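Local atomic coordinates of Mll8374 protein (PDB entry 3B5E), a protein that probably hydrolyses carboxylic esters, as a serine carboxylesterase of the alpha/beta-hydrolase fold. Residues I88-N100 / L124-V136. Residues are numbered along the deposited sequence; the frame is centred on the assembly and turned at random.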
ATOM      1  N   ILE A  88      -7.940  -3.059  12.351  1.00 19.93           N
ATOM      2  CA  ILE A  88      -7.602  -2.079  11.315  1.00 19.28           C
ATOM      3  C   ILE A  88      -7.174  -0.778  11.987  1.00 19.71           C
ATOM      4  O   ILE A  88      -6.174  -0.186  11.637  1.00 16.72           O
ATOM      5  CB  ILE A  88      -8.781  -1.793  10.337  1.00 18.33           C
ATOM      6  CG1 ILE A  88      -9.186  -3.064   9.562  1.00 18.53           C
ATOM      7  CG2 ILE A  88      -8.416  -0.657   9.318  1.00 19.72           C
ATOM      8  CD1 ILE A  88     -10.467  -2.964   8.714  1.00 19.54           C
ATOM      9  N   LEU A  89      -7.942  -0.348  12.966  1.00 19.21           N
ATOM     10  CA  LEU A  89      -7.646   0.917  13.637  1.00 21.94           C
ATOM     11  C   LEU A  89      -6.266   0.886  14.340  1.00 20.27           C
ATOM     12  O   LEU A  89      -5.484   1.837  14.202  1.00 19.68           O
ATOM     13  CB  LEU A  89      -8.764   1.283  14.598  1.00 23.15           C
ATOM     14  CG  LEU A  89      -9.939   2.128  14.064  1.00 26.16           C
ATOM     15  CD1 LEU A  89     -10.465   1.676  12.704  1.00 30.09           C
ATOM     16  CD2 LEU A  89     -11.056   2.115  15.073  1.00 29.45           C
ATOM     17  N   ALA A  90      -5.969  -0.210  15.045  1.00 18.93           N
ATOM     18  CA  ALA A  90      -4.756  -0.323  15.837  1.00 18.98           C
ATOM     19  C   ALA A  90      -3.536  -0.386  14.937  1.00 19.65           C
ATOM     20  O   ALA A  90      -2.536   0.288  15.192  1.00 19.75           O
ATOM     21  CB  ALA A  90      -4.813  -1.541  16.772  1.00 19.27           C
ATOM     22  N   GLU A  91      -3.614  -1.212  13.905  1.00 16.43           N
ATOM     23  CA  GLU A  91      -2.482  -1.450  13.005  1.00 18.54           C
ATOM     24  C   GLU A  91      -2.223  -0.257  12.107  1.00 16.78           C
ATOM     25  O   GLU A  91      -1.071   0.081  11.832  1.00 17.14           O
ATOM     26  CB  GLU A  91      -2.701  -2.745  12.218  1.00 18.43           C
ATOM     27  CG  GLU A  91      -2.766  -4.005  13.100  1.00 23.03           C
ATOM     28  CD  GLU A  91      -1.499  -4.214  13.924  1.00 27.48           C
ATOM     29  OE1 GLU A  91      -0.381  -4.168  13.364  1.00 28.28           O
ATOM     30  OE2 GLU A  91      -1.628  -4.407  15.148  1.00 37.12           O
ATOM     31  N   THR A  92      -3.289   0.416  11.695  0.50 17.24           N
ATOM     32  CA  THR A  92      -3.156   1.616  10.891  0.50 17.77           C
ATOM     33  C   THR A  92      -2.510   2.747  11.732  0.50 17.52           C
ATOM     34  O   THR A  92      -1.647   3.476  11.235  0.50 17.50           O
ATOM     35  CB  THR A  92      -4.513   2.018  10.245  0.50 18.26           C
ATOM     36  OG1 THR A  92      -5.076   0.895   9.542  0.50 18.55           O
ATOM     37  CG2 THR A  92      -4.353   3.168   9.282  0.50 12.20           C
ATOM     38  N   ALA A  93      -2.900   2.866  13.006  1.00 18.10           N
ATOM     39  CA  ALA A  93      -2.298   3.835  13.936  1.00 18.68           C
ATOM     40  C   ALA A  93      -0.817   3.537  14.144  1.00 17.57           C
ATOM     41  O   ALA A  93       0.033   4.446  14.123  1.00 18.45           O
ATOM     42  CB  ALA A  93      -3.036   3.832  15.280  1.00 16.68           C
ATOM     43  N   ALA A  94      -0.508   2.264  14.377  1.00 18.47           N
ATOM     44  CA  ALA A  94       0.868   1.830  14.533  1.00 19.65           C
ATOM     45  C   ALA A  94       1.673   2.134  13.278  1.00 18.66           C
ATOM     46  O   ALA A  94       2.790   2.661  13.369  1.00 21.19           O
ATOM     47  CB  ALA A  94       0.934   0.355  14.893  1.00 19.29           C
ATOM     48  N   PHE A  95       1.110   1.841  12.108  1.00 18.85           N
ATOM     49  CA  PHE A  95       1.838   2.073  10.855  1.00 20.36           C
ATOM     50  C   PHE A  95       2.106   3.560  10.545  1.00 19.95           C
ATOM     51  O   PHE A  95       3.187   3.905  10.020  1.00 19.18           O
ATOM     52  CB  PHE A  95       1.145   1.388   9.694  1.00 20.21           C
ATOM     53  CG  PHE A  95       2.003   1.293   8.466  1.00 20.67           C
ATOM     54  CD1 PHE A  95       2.964   0.290   8.351  1.00 20.90           C
ATOM     55  CD2 PHE A  95       1.882   2.237   7.454  1.00 20.99           C
ATOM     56  CE1 PHE A  95       3.770   0.201   7.222  1.00 22.74           C
ATOM     57  CE2 PHE A  95       2.678   2.163   6.318  1.00 17.69           C
ATOM     58  CZ  PHE A  95       3.639   1.150   6.211  1.00 20.98           C
ATOM     59  N   ALA A  96       1.129   4.404  10.872  1.00 18.26           N
ATOM     60  CA  ALA A  96       1.232   5.849  10.740  1.00 20.68           C
ATOM     61  C   ALA A  96       2.453   6.351  11.527  1.00 21.17           C
ATOM     62  O   ALA A  96       3.326   7.046  10.971  1.00 21.63           O
ATOM     63  CB  ALA A  96      -0.065   6.526  11.224  1.00 19.43           C
ATOM     64  N   ALA A  97       2.528   5.935  12.797  1.00 21.59           N
ATOM     65  CA  ALA A  97       3.664   6.268  13.679  1.00 20.39           C
ATOM     66  C   ALA A  97       4.976   5.746  13.078  1.00 21.72           C
ATOM     67  O   ALA A  97       5.962   6.478  13.013  1.00 20.33           O
ATOM     68  CB  ALA A  97       3.444   5.703  15.063  1.00 19.68           C
ATOM     69  N   PHE A  98       4.954   4.499  12.604  1.00 23.06           N
ATOM     70  CA  PHE A  98       6.101   3.874  11.955  1.00 20.68           C
ATOM     71  C   PHE A  98       6.615   4.653  10.737  1.00 20.86           C
ATOM     72  O   PHE A  98       7.848   4.806  10.554  1.00 19.24           O
ATOM     73  CB  PHE A  98       5.750   2.425  11.555  1.00 20.19           C
ATOM     74  CG  PHE A  98       6.751   1.791  10.617  1.00 19.33           C
ATOM     75  CD1 PHE A  98       7.973   1.349  11.107  1.00 22.84           C
ATOM     76  CD2 PHE A  98       6.483   1.665   9.261  1.00 20.27           C
ATOM     77  CE1 PHE A  98       8.913   0.787  10.270  1.00 20.73           C
ATOM     78  CE2 PHE A  98       7.413   1.101   8.397  1.00 22.45           C
ATOM     79  CZ  PHE A  98       8.644   0.646   8.906  1.00 19.65           C
ATOM     80  N   THR A  99       5.699   5.162   9.903  0.50 19.71           N
ATOM     81  CA  THR A  99       6.106   5.902   8.695  0.50 20.08           C
ATOM     82  C   THR A  99       6.947   7.086   9.100  0.50 20.39           C
ATOM     83  O   THR A  99       7.986   7.336   8.517  0.50 21.08           O
ATOM     84  CB  THR A  99       4.924   6.399   7.776  0.50 19.84           C
ATOM     85  OG1 THR A  99       4.154   7.421   8.423  0.50 17.99           O
ATOM     86  CG2 THR A  99       4.047   5.264   7.376  0.50 17.70           C
ATOM     87  N   ASN A 100       6.493   7.794  10.122  1.00 21.33           N
ATOM     88  CA  ASN A 100       7.201   8.948  10.611  1.00 22.64           C
ATOM     89  C   ASN A 100       8.594   8.596  11.200  1.00 21.37           C
ATOM     90  O   ASN A 100       9.586   9.270  10.893  1.00 22.60           O
ATOM     91  CB  ASN A 100       6.268   9.735  11.549  1.00 24.93           C
ATOM     92  CG  ASN A 100       5.008  10.291  10.786  1.00 37.02           C
ATOM     93  OD1 ASN A 100       5.074  10.630   9.577  1.00 44.95           O
ATOM     94  ND2 ASN A 100       3.862  10.335  11.477  1.00 42.57           N
ATOM     95  N   LEU A 124      -4.641  -1.739   3.972  1.00 17.90           N
ATOM     96  CA  LEU A 124      -3.938  -0.962   5.009  1.00 16.19           C
ATOM     97  C   LEU A 124      -3.687   0.453   4.503  1.00 17.26           C
ATOM     98  O   LEU A 124      -3.993   1.401   5.195  1.00 18.73           O
ATOM     99  CB  LEU A 124      -2.592  -1.636   5.392  1.00 17.80           C
ATOM    100  CG  LEU A 124      -1.865  -1.204   6.694  1.00 18.91           C
ATOM    101  CD1 LEU A 124      -1.262   0.211   6.521  1.00 19.46           C
ATOM    102  CD2 LEU A 124      -2.823  -1.283   7.934  1.00 19.46           C
ATOM    103  N   VAL A 125      -3.138   0.595   3.296  1.00 17.20           N
ATOM    104  CA  VAL A 125      -2.872   1.940   2.738  1.00 20.22           C
ATOM    105  C   VAL A 125      -4.138   2.818   2.647  1.00 19.37           C
ATOM    106  O   VAL A 125      -4.118   3.969   3.063  1.00 21.18           O
ATOM    107  CB  VAL A 125      -2.183   1.881   1.377  1.00 18.96           C
ATOM    108  CG1 VAL A 125      -2.028   3.313   0.779  1.00 16.82           C
ATOM    109  CG2 VAL A 125      -0.783   1.167   1.475  1.00 17.68           C
ATOM    110  N   SER A 126      -5.240   2.282   2.109  1.00 19.29           N
ATOM    111  CA  SER A 126      -6.464   3.085   1.969  1.00 19.83           C
ATOM    112  C   SER A 126      -7.000   3.460   3.354  1.00 19.62           C
ATOM    113  O   SER A 126      -7.450   4.580   3.579  1.00 18.82           O
ATOM    114  CB  SER A 126      -7.524   2.333   1.149  1.00 17.97           C
ATOM    115  OG  SER A 126      -7.977   1.177   1.834  1.00 18.15           O
ATOM    116  N   SER A 127      -6.931   2.534   4.298  1.00 19.56           N
ATOM    117  CA  SER A 127      -7.335   2.828   5.685  1.00 19.86           C
ATOM    118  C   SER A 127      -6.481   3.921   6.333  1.00 20.51           C
ATOM    119  O   SER A 127      -6.988   4.748   7.079  1.00 21.44           O
ATOM    120  CB  SER A 127      -7.248   1.549   6.529  1.00 21.20           C
ATOM    121  OG  SER A 127      -8.201   0.644   6.057  1.00 18.82           O
ATOM    122  N   LEU A 128      -5.178   3.876   6.044  1.00 23.22           N
ATOM    123  CA  LEU A 128      -4.241   4.869   6.525  1.00 21.88           C
ATOM    124  C   LEU A 128      -4.649   6.247   6.024  1.00 22.38           C
ATOM    125  O   LEU A 128      -4.664   7.207   6.797  1.00 22.49           O
ATOM    126  CB  LEU A 128      -2.817   4.503   6.103  1.00 22.86           C
ATOM    127  CG  LEU A 128      -1.665   5.432   6.511  1.00 23.32           C
ATOM    128  CD1 LEU A 128      -1.496   5.531   8.048  1.00 23.49           C
ATOM    129  CD2 LEU A 128      -0.387   4.981   5.799  1.00 20.66           C
HETATM  130  N   MSE A 129      -4.955   6.352   4.729  1.00 22.89           N
HETATM  131  CA  MSE A 129      -5.417   7.628   4.153  1.00 24.19           C
HETATM  132  C   MSE A 129      -6.656   8.188   4.861  1.00 21.87           C
HETATM  133  O   MSE A 129      -6.742   9.384   5.104  1.00 21.79           O
HETATM  134  CB  MSE A 129      -5.743   7.486   2.652  1.00 22.18           C
HETATM  135  CG  MSE A 129      -4.536   7.215   1.772  1.00 28.78           C
HETATM  136 SE   MSE A 129      -5.115   6.682  -0.056  0.75 36.16          SE
HETATM  137  CE  MSE A 129      -6.393   8.009  -0.251  1.00 23.27           C
ATOM    138  N   LEU A 130      -7.606   7.314   5.188  1.00 20.13           N
ATOM    139  CA  LEU A 130      -8.885   7.749   5.737  1.00 21.22           C
ATOM    140  C   LEU A 130      -8.824   8.013   7.223  1.00 23.32           C
ATOM    141  O   LEU A 130      -9.515   8.891   7.723  1.00 22.90           O
ATOM    142  CB  LEU A 130      -9.956   6.720   5.407  1.00 21.38           C
ATOM    143  CG  LEU A 130     -10.341   6.712   3.918  1.00 19.72           C
ATOM    144  CD1 LEU A 130     -10.981   5.386   3.578  1.00 17.13           C
ATOM    145  CD2 LEU A 130     -11.244   7.907   3.573  1.00 20.76           C
ATOM    146  N   LEU A 131      -7.962   7.290   7.922  1.00 22.46           N
ATOM    147  CA  LEU A 131      -7.876   7.389   9.367  1.00 21.69           C
ATOM    148  C   LEU A 131      -6.752   8.325   9.862  1.00 20.67           C
ATOM    149  O   LEU A 131      -6.850   8.839  10.973  1.00 22.46           O
ATOM    150  CB  LEU A 131      -7.704   5.997   9.967  1.00 18.30           C
ATOM    151  CG  LEU A 131      -8.858   4.995   9.809  1.00 20.83           C
ATOM    152  CD1 LEU A 131      -8.427   3.603  10.227  1.00 16.06           C
ATOM    153  CD2 LEU A 131     -10.124   5.395  10.618  1.00 22.91           C
ATOM    154  N   HIS A 132      -5.698   8.528   9.065  1.00 22.73           N
ATOM    155  CA  HIS A 132      -4.529   9.288   9.475  1.00 21.48           C
ATOM    156  C   HIS A 132      -4.098  10.191   8.366  1.00 23.88           C
ATOM    157  O   HIS A 132      -3.099   9.936   7.725  1.00 22.65           O
ATOM    158  CB  HIS A 132      -3.406   8.357   9.876  1.00 20.88           C
ATOM    159  CG  HIS A 132      -3.764   7.520  11.053  1.00 23.21           C
ATOM    160  ND1 HIS A 132      -3.672   7.987  12.340  1.00 24.48           N
ATOM    161  CD2 HIS A 132      -4.322   6.289  11.139  1.00 25.17           C
ATOM    162  CE1 HIS A 132      -4.097   7.054  13.176  1.00 26.58           C
ATOM    163  NE2 HIS A 132      -4.525   6.027  12.472  1.00 21.99           N
ATOM    164  N   PRO A 133      -4.881  11.246   8.122  1.00 24.80           N
ATOM    165  CA  PRO A 133      -4.560  12.155   7.046  1.00 26.75           C
ATOM    166  C   PRO A 133      -3.269  12.946   7.303  1.00 25.33           C
ATOM    167  O   PRO A 133      -2.853  13.150   8.445  1.00 25.94           O
ATOM    168  CB  PRO A 133      -5.767  13.092   7.016  1.00 28.48           C
ATOM    169  CG  PRO A 133      -6.316  13.039   8.393  1.00 25.68           C
ATOM    170  CD  PRO A 133      -6.110  11.644   8.837  1.00 25.48           C
ATOM    171  N   GLY A 134      -2.638  13.363   6.219  1.00 24.60           N
ATOM    172  CA  GLY A 134      -1.426  14.124   6.291  1.00 25.38           C
ATOM    173  C   GLY A 134      -0.166  13.306   6.128  1.00 26.07           C
ATOM    174  O   GLY A 134       0.920  13.851   6.250  1.00 29.16           O
ATOM    175  N   ILE A 135      -0.299  12.010   5.887  1.00 24.24           N
ATOM    176  CA  ILE A 135       0.855  11.137   5.685  1.00 23.57           C
ATOM    177  C   ILE A 135       1.015  10.741   4.206  1.00 24.89           C
ATOM    178  O   ILE A 135       2.081  10.961   3.608  1.00 26.61           O
ATOM    179  CB  ILE A 135       0.750   9.869   6.536  1.00 23.43           C
ATOM    180  CG1 ILE A 135       0.764  10.257   8.018  1.00 24.18           C
ATOM    181  CG2 ILE A 135       1.896   8.906   6.203  1.00 25.93           C
ATOM    182  CD1 ILE A 135       0.464   9.139   8.930  1.00 24.56           C
ATOM    183  N   VAL A 136      -0.048  10.173   3.637  1.00 24.14           N
ATOM    184  CA  VAL A 136      -0.047   9.713   2.255  1.00 23.42           C
ATOM    185  C   VAL A 136      -0.362  10.855   1.281  1.00 23.99           C
ATOM    186  O   VAL A 136      -1.327  11.596   1.478  1.00 26.17           O
ATOM    187  CB  VAL A 136      -1.009   8.526   2.084  1.00 21.75           C
ATOM    188  CG1 VAL A 136      -0.984   7.999   0.633  1.00 20.66           C
ATOM    189  CG2 VAL A 136      -0.647   7.408   3.069  1.00 20.91           C
TER
HETATM  190  O   HOH W   1      -6.367   4.232  13.322  1.00 28.24           O
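T92 is the knob of this helix crossing, its side chain seated in the hollow formed by L124, S127, L128 and L131. Two conformers of it are modelled; in the one described here OG1 lies beside the backbone N (chi1 -52°), which sets CG2 anti to that nitrogen and carries it to the floor of the hollow, 3.2 Å from CA of L128. In this conformer OG1 packs over CD2 of L124 while donating to O of I88 one turn back; N of T92 reaches the same oxygen from the opposite face of its carbonyl plane. With small T92 and A96 facing the partner, the axes approach to 9.5 Å at -80°. On one side of the knob, CG2 of I88 rests against S127, whose OG bonds back to O of N123, and CD1 of L89 meets CD1 of L131 at 3.7 Å, the two side chains crossing at about a right angle. Helix 120-131 follows strand 113-118, and the turn between them resembles the nucleophile elbow of alpha/beta-hydrolases; L124 touches that turn, and F95 and L124 both also lie on L36 of strand 32-36. The F95 ring receives CD2 of L128 at its edge, in plane, and CD1 of L124 obliquely, 4.3 Å from its centroid. Beyond the helix end, the H132 ring stands against 88-100: A96 CB lies over one face, 3.8 Å above the plane, and T92 CG2 meets its edge. Its NE2 lies alongside CA of A93 and is joined by a water to O of L89, 2.7 Å from each. Farther along, I135 pushes CD1 to 3.5 Å from CB of A96, and its CG2 lies against OG1 of T99, which, in one of two modelled conformers, donates to O of A96.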